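Local coordinates for arginase (Trypanosoma brucei brucei, PDB 4RHJ), which is of unknown function but adopts the arginase-deacetylase fold and evolved without the binuclear manganese cluster of true arginases, at residues L62-Q67 / T304-S309; R70-Y75 / I311-I316; S145-M150 / S179-L184; D162-H167 / Y237-S242. All coordinates share one frame; numbering follows the deposited sequence.

Contact 1: residues L62-Q67 / T304-S309; sequences LDFFLQ and TAIALS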
loop_
_atom_site.group_PDB
_atom_site.type_symbol
_atom_site.label_atom_id
_atom_site.label_comp_id
_atom_site.label_asym_id
_atom_site.label_seq_id
_atom_site.Cartn_x
_atom_site.Cartn_y
_atom_site.Cartn_z
ATOM N N LEU A 62 -8.819 12.919 16.428
ATOM C CA LEU A 62 -8.290 13.295 17.708
ATOM C C LEU A 62 -8.685 12.172 18.629
ATOM O O LEU A 62 -7.831 11.402 19.049
ATOM C CB LEU A 62 -8.841 14.663 18.160
ATOM C CG LEU A 62 -8.843 15.036 19.650
ATOM C CD1 LEU A 62 -7.904 16.191 19.943
ATOM C CD2 LEU A 62 -10.250 15.356 20.134
ATOM N N ASP A 63 -9.990 12.035 18.869
ATOM C CA ASP A 63 -10.552 10.987 19.717
ATOM C C ASP A 63 -10.068 9.576 19.334
ATOM O O ASP A 63 -9.937 8.710 20.188
ATOM C CB ASP A 63 -12.086 11.048 19.664
ATOM C CG ASP A 63 -12.618 12.461 19.435
ATOM O OD1 ASP A 63 -12.635 13.250 20.398
ATOM O OD2 ASP A 63 -13.038 12.770 18.298
ATOM N N PHE A 64 -9.809 9.367 18.040
ATOM C CA PHE A 64 -9.252 8.121 17.531
ATOM C C PHE A 64 -7.782 7.963 17.947
ATOM O O PHE A 64 -7.337 6.868 18.254
ATOM C CB PHE A 64 -9.395 8.072 16.012
ATOM C CG PHE A 64 -9.100 6.734 15.414
ATOM C CD1 PHE A 64 -10.048 5.725 15.440
ATOM C CD2 PHE A 64 -7.893 6.487 14.802
ATOM C CE1 PHE A 64 -9.790 4.488 14.874
ATOM C CE2 PHE A 64 -7.625 5.243 14.230
ATOM C CZ PHE A 64 -8.580 4.243 14.268
ATOM N N PHE A 65 -7.048 9.068 17.978
ATOM C CA PHE A 65 -5.660 9.074 18.437
ATOM C C PHE A 65 -5.553 8.821 19.937
ATOM O O PHE A 65 -4.574 8.254 20.424
ATOM C CB PHE A 65 -4.987 10.405 18.111
ATOM C CG PHE A 65 -3.607 10.538 18.680
ATOM C CD1 PHE A 65 -2.535 9.887 18.088
ATOM C CD2 PHE A 65 -3.373 11.299 19.806
ATOM C CE1 PHE A 65 -1.263 10.002 18.609
ATOM C CE2 PHE A 65 -2.095 11.419 20.329
ATOM C CZ PHE A 65 -1.046 10.774 19.729
ATOM N N LEU A 66 -6.564 9.253 20.676
ATOM C CA LEU A 66 -6.542 9.095 22.119
ATOM C C LEU A 66 -6.851 7.661 22.513
ATOM O O LEU A 66 -6.463 7.220 23.592
ATOM C CB LEU A 66 -7.520 10.061 22.776
ATOM C CG LEU A 66 -7.274 11.547 22.488
ATOM C CD1 LEU A 66 -8.308 12.394 23.204
ATOM C CD2 LEU A 66 -5.864 11.970 22.898
ATOM N N GLN A 67 -7.505 6.923 21.619
ATOM C CA GLN A 67 -7.885 5.538 21.901
ATOM C C GLN A 67 -6.863 4.549 21.327
ATOM O O GLN A 67 -6.959 3.334 21.520
ATOM C CB GLN A 67 -9.287 5.252 21.355
ATOM C CG GLN A 67 -9.383 5.077 19.855
ATOM C CD GLN A 67 -10.617 4.294 19.440
ATOM O OE1 GLN A 67 -11.560 4.143 20.214
ATOM N NE2 GLN A 67 -10.608 3.780 18.221
ATOM N N THR A 304 -7.236 5.867 6.784
ATOM C CA THR A 304 -6.506 7.113 6.980
ATOM C C THR A 304 -6.394 7.461 8.445
ATOM O O THR A 304 -5.423 8.086 8.873
ATOM C CB THR A 304 -7.178 8.251 6.259
ATOM O OG1 THR A 304 -7.517 7.814 4.939
ATOM C CG2 THR A 304 -6.257 9.486 6.206
ATOM N N ALA A 305 -7.401 7.060 9.209
ATOM C CA ALA A 305 -7.374 7.274 10.654
ATOM C C ALA A 305 -6.240 6.447 11.274
ATOM O O ALA A 305 -5.466 6.945 12.096
ATOM C CB ALA A 305 -8.687 6.910 11.267
ATOM N N ILE A 306 -6.159 5.187 10.855
ATOM C CA ILE A 306 -5.111 4.283 11.311
ATOM C C ILE A 306 -3.752 4.900 11.004
ATOM O O ILE A 306 -2.919 5.078 11.890
ATOM C CB ILE A 306 -5.252 2.871 10.651
ATOM C CG1 ILE A 306 -6.479 2.135 11.194
ATOM C CG2 ILE A 306 -4.023 2.015 10.882
ATOM C CD1 ILE A 306 -6.887 0.910 10.380
ATOM N N ALA A 307 -3.559 5.259 9.746
ATOM C CA ALA A 307 -2.307 5.837 9.277
ATOM C C ALA A 307 -1.951 7.107 10.024
ATOM O O ALA A 307 -0.842 7.273 10.503
ATOM C CB ALA A 307 -2.402 6.119 7.791
ATOM N N LEU A 308 -2.907 8.014 10.129
ATOM C CA LEU A 308 -2.591 9.308 10.684
ATOM C C LEU A 308 -2.432 9.254 12.175
ATOM O O LEU A 308 -1.662 10.029 12.736
ATOM C CB LEU A 308 -3.653 10.316 10.299
ATOM C CG LEU A 308 -3.450 10.815 8.880
ATOM C CD1 LEU A 308 -4.432 11.930 8.613
ATOM C CD2 LEU A 308 -2.032 11.298 8.677
ATOM N N SER A 309 -3.144 8.333 12.817
ATOM C CA SER A 309 -3.017 8.152 14.275
ATOM C C SER A 309 -1.586 7.770 14.675
ATOM O O SER A 309 -1.094 8.169 15.728
ATOM C CB SER A 309 -4.007 7.095 14.792
ATOM O OG SER A 309 -3.696 5.791 14.330
#
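The F64 ring has A305 over one face and S309 at its edge. A305 CB lies 3.9 Å from the centroid of the F64 ring, 24° off the ring normal. This is a CH-pi contact. It is offset toward the rim, and A305 CB is 3.6 Å from F64 CE2. S309 CB reaches the same rim near the ring plane, 3.9 Å from F64 CD2. The F65 ring meets the other helix by its edge. S309 O lies in the plane of that ring, 3.3 Å from F65 CD1 and 3.4 Å from F65 CE1. The ring hydrogens thus face a carbonyl oxygen, which is probably mildly attractive. The short helix 62-66 here packs on the N-terminal half of helix 303-316, the last helix modelled in this arginase-deacetylase fold. The two short axes pass 9.6 Å apart at 64°. F64 CB is directed at helix 303-316, and CG anti to the backbone N (chi1 -169°) sets the ring over A305. F65 follows one step round the helix and runs on to I312 and I316. S309 OG turns back onto its own helix and donates to I306 O at 2.7 Å, so this buried hydroxyl has a partner. I306 turns its CB away from helix 62-66, and its side chain packs on P259 of the second subunit.

Contact 2: residues R70-Y75 / I311-I316; sequences RDCDHY and IIKEGI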
loop_
_atom_site.group_PDB
_atom_site.type_symbol
_atom_site.label_atom_id
_atom_site.label_comp_id
_atom_site.label_asym_id
_atom_site.label_seq_id
_atom_site.Cartn_x
_atom_site.Cartn_y
_atom_site.Cartn_z
ATOM N N ARG A 70 -0.395 3.564 22.961
ATOM C CA ARG A 70 0.549 4.585 23.407
ATOM C C ARG A 70 1.983 4.197 23.053
ATOM O O ARG A 70 2.893 5.022 23.117
ATOM C CB ARG A 70 0.414 4.813 24.910
ATOM C CG ARG A 70 -0.898 5.458 25.313
ATOM C CD ARG A 70 -1.006 6.892 24.778
ATOM N NE ARG A 70 -2.189 7.571 25.298
ATOM C CZ ARG A 70 -3.294 7.815 24.600
ATOM N NH1 ARG A 70 -3.382 7.456 23.324
ATOM N NH2 ARG A 70 -4.314 8.438 25.181
ATOM N N ASP A 71 2.161 2.934 22.658
ATOM C CA ASP A 71 3.470 2.381 22.332
ATOM C C ASP A 71 3.983 2.873 21.000
ATOM O O ASP A 71 3.450 2.511 19.964
ATOM C CB ASP A 71 3.418 0.865 22.313
ATOM C CG ASP A 71 2.742 0.292 23.538
ATOM O OD1 ASP A 71 3.354 0.326 24.629
ATOM O OD2 ASP A 71 1.600 -0.194 23.408
ATOM N N CYS A 72 5.044 3.674 21.047
ATOM C CA CYS A 72 5.631 4.300 19.870
ATOM C C CYS A 72 6.469 3.335 19.032
ATOM O O CYS A 72 6.731 2.203 19.442
ATOM C CB CYS A 72 6.501 5.491 20.281
ATOM S SG CYS A 72 5.617 6.885 21.007
ATOM N N ASP A 73 6.882 3.800 17.854
ATOM C CA ASP A 73 7.737 3.020 16.978
ATOM C C ASP A 73 9.104 2.903 17.632
ATOM O O ASP A 73 9.709 1.829 17.668
ATOM C CB ASP A 73 7.823 3.671 15.594
ATOM C CG ASP A 73 8.620 2.857 14.632
ATOM O OD1 ASP A 73 8.835 1.678 14.946
ATOM O OD2 ASP A 73 9.031 3.375 13.576
ATOM N N HIS A 74 9.555 4.030 18.180
ATOM C CA HIS A 74 10.827 4.148 18.878
ATOM C C HIS A 74 10.608 3.997 20.364
ATOM O O HIS A 74 9.484 4.111 20.846
ATOM C CB HIS A 74 11.471 5.493 18.564
ATOM C CG HIS A 74 11.066 6.031 17.234
ATOM N ND1 HIS A 74 10.369 7.209 17.088
ATOM C CD2 HIS A 74 11.209 5.520 15.993
ATOM C CE1 HIS A 74 10.125 7.415 15.808
ATOM N NE2 HIS A 74 10.621 6.401 15.122
ATOM N N TYR A 75 11.689 3.772 21.095
ATOM C CA TYR A 75 11.568 3.330 22.472
ATOM C C TYR A 75 11.317 4.490 23.433
ATOM O O TYR A 75 12.110 4.779 24.322
ATOM C CB TYR A 75 12.807 2.512 22.863
ATOM C CG TYR A 75 12.893 1.177 22.127
ATOM C CD1 TYR A 75 11.791 0.661 21.445
ATOM C CD2 TYR A 75 14.070 0.439 22.112
ATOM C CE1 TYR A 75 11.859 -0.544 20.772
ATOM C CE2 TYR A 75 14.142 -0.773 21.442
ATOM C CZ TYR A 75 13.036 -1.258 20.775
ATOM O OH TYR A 75 13.110 -2.462 20.111
ATOM N N ILE A 311 0.998 8.725 12.675
ATOM C CA ILE A 311 1.812 9.873 12.265
ATOM C C ILE A 311 1.902 10.893 13.380
ATOM O O ILE A 311 2.972 11.434 13.622
ATOM C CB ILE A 311 1.252 10.565 10.982
ATOM C CG1 ILE A 311 1.505 9.692 9.735
ATOM C CG2 ILE A 311 1.832 11.964 10.800
ATOM C CD1 ILE A 311 2.970 9.249 9.551
ATOM N N ILE A 312 0.790 11.127 14.075
ATOM C CA ILE A 312 0.744 12.104 15.183
ATOM C C ILE A 312 1.610 11.660 16.366
ATOM O O ILE A 312 2.336 12.465 16.953
ATOM C CB ILE A 312 -0.710 12.334 15.694
ATOM C CG1 ILE A 312 -1.659 12.743 14.560
ATOM C CG2 ILE A 312 -0.736 13.370 16.819
ATOM C CD1 ILE A 312 -3.126 12.414 14.827
ATOM N N LYS A 313 1.492 10.384 16.728
ATOM C CA LYS A 313 2.326 9.769 17.760
ATOM C C LYS A 313 3.798 10.096 17.561
ATOM O O LYS A 313 4.421 10.734 18.397
ATOM C CB LYS A 313 2.141 8.242 17.781
ATOM C CG LYS A 313 3.093 7.517 18.747
ATOM C CD LYS A 313 2.473 6.271 19.376
ATOM C CE LYS A 313 2.096 5.252 18.359
ATOM N NZ LYS A 313 1.664 3.988 19.005
ATOM N N GLU A 314 4.345 9.673 16.431
ATOM C CA GLU A 314 5.776 9.803 16.209
ATOM C C GLU A 314 6.187 11.238 15.860
ATOM O O GLU A 314 7.381 11.556 15.787
ATOM C CB GLU A 314 6.215 8.816 15.139
ATOM C CG GLU A 314 5.693 7.385 15.386
ATOM C CD GLU A 314 6.296 6.689 16.609
ATOM O OE1 GLU A 314 7.298 7.171 17.160
ATOM O OE2 GLU A 314 5.773 5.630 17.011
ATOM N N GLY A 315 5.193 12.103 15.682
ATOM C CA GLY A 315 5.418 13.529 15.593
ATOM C C GLY A 315 5.621 14.138 16.965
ATOM O O GLY A 315 6.384 15.090 17.133
ATOM N N ILE A 316 4.955 13.573 17.963
ATOM C CA ILE A 316 5.124 14.036 19.333
ATOM C C ILE A 316 6.454 13.558 19.931
ATOM O O ILE A 316 7.133 14.305 20.618
ATOM C CB ILE A 316 3.976 13.574 20.216
ATOM C CG1 ILE A 316 2.691 14.334 19.861
ATOM C CG2 ILE A 316 4.306 13.823 21.658
ATOM C CD1 ILE A 316 1.492 13.839 20.613
#
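This is a mixed polar and apolar contact between a loop and a helix. In the arginase-deacetylase fold, loop 70-75 links helix 62-66 to edge strand 77-81 and lies along the C-terminal end of helix 303-316. K313 reaches from the helix to the loop backbone. K313 NZ donates to D71 O at 2.5 Å, and the donor stands above the carbonyl plane, 62° out of it. P69 O takes a second hydrogen bond from the same amine, so two main-chain carbonyls hold this buried lysine. The lysine chain is bent at chi2 and chi3 on its way there. Its CG passes 3.4 Å from C72 SG, and its CD lies 3.6 Å from the same sulfur. The D73 carboxylate leads away from the helix to a salt bridge with R267. D71 OD2 hydrogen-bonds Q200 NE2 of the second subunit, so the loop also serves the trimer interface. E314 lies beside C72, D73 and H74; a bend at chi2 brings its carboxylate to the loop. E314 OE1 is 3.1 Å from H74 ND1, at an angle too poor for a hydrogen bond, with carboxylate and ring planes 72° apart.

Contact 3: residues S145-M150 / S179-L184; sequences SATLSM and SPLRVL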
loop_
_atom_site.group_PDB
_atom_site.type_symbol
_atom_site.label_atom_id
_atom_site.label_comp_id
_atom_site.label_asym_id
_atom_site.label_seq_id
_atom_site.Cartn_x
_atom_site.Cartn_y
_atom_site.Cartn_z
ATOM N N SER A 145 -4.878 25.115 7.470
ATOM C CA SER A 145 -4.927 26.516 7.900
ATOM C C SER A 145 -4.271 26.746 9.249
ATOM O O SER A 145 -3.749 27.830 9.527
ATOM C CB SER A 145 -6.372 26.989 7.966
ATOM O OG SER A 145 -7.190 26.008 8.573
ATOM N N ALA A 146 -4.309 25.717 10.090
ATOM C CA ALA A 146 -3.651 25.749 11.392
ATOM C C ALA A 146 -2.138 25.634 11.277
ATOM O O ALA A 146 -1.474 25.221 12.222
ATOM C CB ALA A 146 -4.177 24.641 12.278
ATOM N N THR A 147 -1.591 25.959 10.111
ATOM C CA THR A 147 -0.151 26.121 9.994
ATOM C C THR A 147 0.130 27.600 10.134
ATOM O O THR A 147 0.934 28.008 10.961
ATOM C CB THR A 147 0.391 25.561 8.674
ATOM O OG1 THR A 147 0.436 24.130 8.771
ATOM C CG2 THR A 147 1.808 26.099 8.383
ATOM N N LEU A 148 -0.603 28.390 9.364
ATOM C CA LEU A 148 -0.530 29.844 9.397
ATOM C C LEU A 148 -0.645 30.433 10.811
ATOM O O LEU A 148 0.221 31.177 11.242
ATOM C CB LEU A 148 -1.627 30.411 8.484
ATOM C CG LEU A 148 -1.894 31.911 8.435
ATOM C CD1 LEU A 148 -0.615 32.694 8.168
ATOM C CD2 LEU A 148 -2.938 32.191 7.371
ATOM N N SER A 149 -1.707 30.077 11.532
ATOM C CA SER A 149 -2.000 30.662 12.847
ATOM C C SER A 149 -0.957 30.338 13.908
ATOM O O SER A 149 -0.570 31.203 14.689
ATOM C CB SER A 149 -3.363 30.186 13.346
ATOM O OG SER A 149 -4.241 29.916 12.269
ATOM N N MET A 150 -0.522 29.080 13.934
ATOM C CA MET A 150 0.372 28.558 14.974
ATOM C C MET A 150 1.795 29.107 14.873
ATOM O O MET A 150 2.424 29.447 15.887
ATOM C CB MET A 150 0.410 27.025 14.914
ATOM C CG MET A 150 -0.927 26.333 15.225
ATOM S SD MET A 150 -0.829 24.541 15.002
ATOM C CE MET A 150 0.266 24.078 16.338
ATOM N N SER A 179 -3.330 30.270 0.586
ATOM C CA SER A 179 -2.734 29.069 1.155
ATOM C C SER A 179 -1.731 29.445 2.224
ATOM O O SER A 179 -1.012 30.426 2.089
ATOM C CB SER A 179 -2.072 28.226 0.070
ATOM O OG SER A 179 -1.016 28.933 -0.534
ATOM N N PRO A 180 -1.677 28.655 3.297
ATOM C CA PRO A 180 -1.018 29.062 4.541
ATOM C C PRO A 180 0.508 29.173 4.494
ATOM O O PRO A 180 1.067 29.828 5.358
ATOM C CB PRO A 180 -1.439 27.960 5.518
ATOM C CG PRO A 180 -1.685 26.809 4.673
ATOM C CD PRO A 180 -2.283 27.323 3.413
ATOM N N LEU A 181 1.174 28.555 3.530
ATOM C CA LEU A 181 2.629 28.668 3.445
ATOM C C LEU A 181 3.013 29.874 2.576
ATOM O O LEU A 181 3.978 30.595 2.858
ATOM C CB LEU A 181 3.225 27.377 2.883
ATOM C CG LEU A 181 2.293 26.172 2.991
ATOM C CD1 LEU A 181 2.618 25.138 1.934
ATOM C CD2 LEU A 181 2.362 25.574 4.390
ATOM N N ARG A 182 2.239 30.075 1.514
ATOM C CA ARG A 182 2.340 31.250 0.665
ATOM C C ARG A 182 2.146 32.539 1.475
ATOM O O ARG A 182 2.786 33.560 1.217
ATOM C CB ARG A 182 1.307 31.160 -0.457
ATOM C CG ARG A 182 1.233 32.367 -1.350
ATOM C CD ARG A 182 2.543 32.605 -2.038
ATOM N NE ARG A 182 2.473 33.767 -2.914
ATOM C CZ ARG A 182 2.100 33.717 -4.186
ATOM N NH1 ARG A 182 1.763 32.555 -4.737
ATOM N NH2 ARG A 182 2.067 34.827 -4.908
ATOM N N VAL A 183 1.259 32.485 2.460
ATOM C CA VAL A 183 0.995 33.643 3.293
ATOM C C VAL A 183 2.184 33.921 4.200
ATOM O O VAL A 183 2.537 35.072 4.443
ATOM C CB VAL A 183 -0.273 33.459 4.147
ATOM C CG1 VAL A 183 -0.462 34.637 5.088
ATOM C CG2 VAL A 183 -1.482 33.297 3.251
ATOM N N LEU A 184 2.813 32.867 4.699
ATOM C CA LEU A 184 3.909 33.050 5.636
ATOM C C LEU A 184 5.151 33.559 4.928
ATOM O O LEU A 184 5.790 34.494 5.397
ATOM C CB LEU A 184 4.203 31.747 6.373
ATOM C CG LEU A 184 3.035 31.282 7.241
ATOM C CD1 LEU A 184 3.227 29.837 7.616
ATOM C CD2 LEU A 184 2.894 32.168 8.458
#
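The segment leading into helix 148-157 meets the first turns of helix 180-186 on one side of the parallel sheet of the arginase-deacetylase fold. Helix 148-157 follows strand 136-140, and helix 180-186 follows strand 163-168. The contact lies near the C-terminal ends of those strands, the side where arginases keep their metal site. The side chains of L181 and D244 are about 8 Å apart. D244 has been seen to bind manganese in a structure of this protein; none is bound to this chain.

L148 carries much of the contact. Its CB lies against the ring of P180, with CB to CB at 3.9 Å. Its CG stands anti to the backbone N (chi1 173°), which sends the branch toward the other helix. There L148 CD1 touches two partners, 3.6 Å from V183 CG1 and 3.6 Å from L184 CD2. The L148 and V183 side chains cross at about a right angle. T147 fills the sheet side of the seam. Its methyl CG2 lies 4.1 Å from L181 CD2 and 4.1 Å from L184 CD1. L181 begins by pointing away and folds its end back to this methyl.

T147 splits its two branches between tasks. OG1 lies beside the backbone N and leaves for S242 OG on strand 239-244, with a weaker bond to D285 OD2. S145 OG is held by D143 and Y51. L184 also packs on I165 of strand 163-168.

No hydrogen bond crosses between the two segments. They adhere through aliphatic side chains and a proline ring, while T147 OG1 spends its bonds on other strands.

Contact 4: residues D162-H167 / Y237-S242; sequences DIVIVH and YPVFIS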
loop_
_atom_site.group_PDB
_atom_site.type_symbol
_atom_site.label_atom_id
_atom_site.label_comp_id
_atom_site.label_asym_id
_atom_site.label_seq_id
_atom_site.Cartn_x
_atom_site.Cartn_y
_atom_site.Cartn_z
ATOM N N ASP A 162 14.190 32.611 14.210
ATOM C CA ASP A 162 14.001 32.231 12.811
ATOM C C ASP A 162 13.164 30.953 12.693
ATOM O O ASP A 162 13.577 29.901 13.171
ATOM C CB ASP A 162 15.354 32.024 12.128
ATOM C CG ASP A 162 16.165 33.297 12.036
ATOM O OD1 ASP A 162 15.554 34.383 11.926
ATOM O OD2 ASP A 162 17.416 33.209 12.063
ATOM N N ILE A 163 11.998 31.036 12.059
ATOM C CA ILE A 163 11.141 29.859 11.905
ATOM C C ILE A 163 11.209 29.271 10.504
ATOM O O ILE A 163 10.963 29.964 9.524
ATOM C CB ILE A 163 9.669 30.180 12.206
ATOM C CG1 ILE A 163 9.528 30.800 13.602
ATOM C CG2 ILE A 163 8.815 28.927 12.036
ATOM C CD1 ILE A 163 8.127 31.263 13.932
ATOM N N VAL A 164 11.540 27.990 10.413
ATOM C CA VAL A 164 11.470 27.309 9.130
ATOM C C VAL A 164 10.347 26.298 9.186
ATOM O O VAL A 164 9.811 26.027 10.252
ATOM C CB VAL A 164 12.784 26.620 8.759
ATOM C CG1 VAL A 164 13.959 27.517 9.112
ATOM C CG2 VAL A 164 12.899 25.270 9.449
ATOM N N ILE A 165 9.986 25.758 8.033
ATOM C CA ILE A 165 8.880 24.814 7.938
ATOM C C ILE A 165 9.270 23.604 7.103
ATOM O O ILE A 165 9.833 23.746 6.028
ATOM C CB ILE A 165 7.618 25.475 7.327
ATOM C CG1 ILE A 165 7.062 26.541 8.275
ATOM C CG2 ILE A 165 6.550 24.439 7.042
ATOM C CD1 ILE A 165 5.725 27.084 7.861
ATOM N N VAL A 166 8.984 22.412 7.612
ATOM C CA VAL A 166 9.151 21.194 6.821
ATOM C C VAL A 166 7.766 20.728 6.343
ATOM O O VAL A 166 6.989 20.197 7.133
ATOM C CB VAL A 166 9.862 20.085 7.615
ATOM C CG1 VAL A 166 9.921 18.804 6.806
ATOM C CG2 VAL A 166 11.264 20.510 7.968
ATOM N N HIS A 167 7.453 20.951 5.061
ATOM C CA HIS A 167 6.086 20.728 4.550
ATOM C C HIS A 167 5.958 19.460 3.704
ATOM O O HIS A 167 6.577 19.322 2.651
ATOM C CB HIS A 167 5.585 21.948 3.737
ATOM C CG HIS A 167 4.186 21.797 3.204
ATOM N ND1 HIS A 167 3.877 21.947 1.869
ATOM C CD2 HIS A 167 3.020 21.479 3.823
ATOM C CE1 HIS A 167 2.581 21.746 1.691
ATOM N NE2 HIS A 167 2.042 21.464 2.861
ATOM N N TYR A 237 17.871 25.892 13.287
ATOM C CA TYR A 237 16.656 26.699 13.108
ATOM C C TYR A 237 15.399 25.958 13.558
ATOM O O TYR A 237 15.126 24.878 13.043
ATOM C CB TYR A 237 16.496 27.109 11.636
ATOM C CG TYR A 237 17.639 27.921 11.092
ATOM C CD1 TYR A 237 17.625 29.306 11.153
ATOM C CD2 TYR A 237 18.740 27.303 10.522
ATOM C CE1 TYR A 237 18.681 30.055 10.659
ATOM C CE2 TYR A 237 19.799 28.038 10.024
ATOM C CZ TYR A 237 19.766 29.415 10.095
ATOM O OH TYR A 237 20.819 30.154 9.604
ATOM N N PRO A 238 14.630 26.547 14.507
ATOM C CA PRO A 238 13.376 26.015 15.068
ATOM C C PRO A 238 12.404 25.491 14.010
ATOM O O PRO A 238 12.093 26.198 13.064
ATOM C CB PRO A 238 12.782 27.229 15.789
ATOM C CG PRO A 238 13.966 27.997 16.216
ATOM C CD PRO A 238 14.979 27.846 15.112
ATOM N N VAL A 239 11.928 24.264 14.174
ATOM C CA VAL A 239 11.146 23.625 13.131
ATOM C C VAL A 239 9.642 23.593 13.412
ATOM O O VAL A 239 9.205 23.104 14.436
ATOM C CB VAL A 239 11.616 22.159 12.869
ATOM C CG1 VAL A 239 10.834 21.556 11.723
ATOM C CG2 VAL A 239 13.103 22.104 12.548
ATOM N N PHE A 240 8.864 24.134 12.486
ATOM C CA PHE A 240 7.433 23.872 12.422
ATOM C C PHE A 240 7.267 22.641 11.560
ATOM O O PHE A 240 7.924 22.501 10.533
ATOM C CB PHE A 240 6.669 25.062 11.827
ATOM C CG PHE A 240 5.169 24.888 11.799
ATOM C CD1 PHE A 240 4.356 25.561 12.708
ATOM C CD2 PHE A 240 4.562 24.070 10.850
ATOM C CE1 PHE A 240 2.966 25.403 12.683
ATOM C CE2 PHE A 240 3.180 23.908 10.828
ATOM C CZ PHE A 240 2.385 24.578 11.740
ATOM N N ILE A 241 6.398 21.729 11.958
ATOM C CA ILE A 241 6.199 20.567 11.121
ATOM C C ILE A 241 4.767 20.569 10.631
ATOM O O ILE A 241 3.839 20.607 11.432
ATOM C CB ILE A 241 6.559 19.269 11.869
ATOM C CG1 ILE A 241 8.082 19.212 12.051
ATOM C CG2 ILE A 241 6.075 18.060 11.096
ATOM C CD1 ILE A 241 8.616 17.960 12.709
ATOM N N SER A 242 4.607 20.587 9.304
ATOM C CA SER A 242 3.290 20.624 8.665
ATOM C C SER A 242 3.147 19.406 7.769
ATOM O O SER A 242 3.970 19.179 6.871
ATOM C CB SER A 242 3.085 21.902 7.855
ATOM O OG SER A 242 1.719 22.056 7.482
#
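V164 and V166 on strand 163-168 pair with P238, F240 and S242 beside them through four backbone hydrogen bonds. V164 N donates to P238 O at 3.2 Å, and V166 N donates to F240 O. In return F240 N donates to V164 O at 3.1 Å, and S242 N donates to V166 O. These are adjacent parallel strands in the sheet of the arginase-deacetylase fold, and strand 239-244 carries D244 of the manganese site. A CA-H...O contact extends the ladder, with H167 CA 3.5 Å from S242 O.

Apolar contacts lie on both faces. On one, V166 CG2 meets V239 CG1 at 3.9 Å, and V164 CG1 packs on Y237 CB at 3.6 Å. On the other, I163 CG2 lies 4.4 Å from F240 CB.

Before the strands pair, aromatic and polar groups meet. D162 CB sits at the edge of the Y237 ring, in its plane. P238 covers D162 O, which is buried without a hydrogen-bond partner in the model.

H167 NE2 is taken by Y287 OH, and the H167 side chain is about 5 Å from that of D244. Strand 190-196 bonds along the far edge of 163-168, strand 281-287 flanks 239-244, and helix 148-157 packs on I163 and F240.

From the N terminus, 62-67 comes first and waits for 304-309, so contact 1 closes a loop of most of the chain. Segment 70-75 then meets 311-316 in contact 2, and these two closures cross. Both fasten the region between strands 46-50 and 77-81 to the final helix 303-316, and R70 bonds weakly back to F65 O. Contacts 3 and 4 fall within both of these long loops. They also cross each other, since 162-167 lies between 145-150 and 179-184. Contact 3 joins the starts of two chain segments that follow sheet strands, and contact 4 joins two adjacent strands of the parallel sheet. These touch directly through T147, L181 and L184. Contacts 1 and 3 lie on opposite sides of the chain's centre.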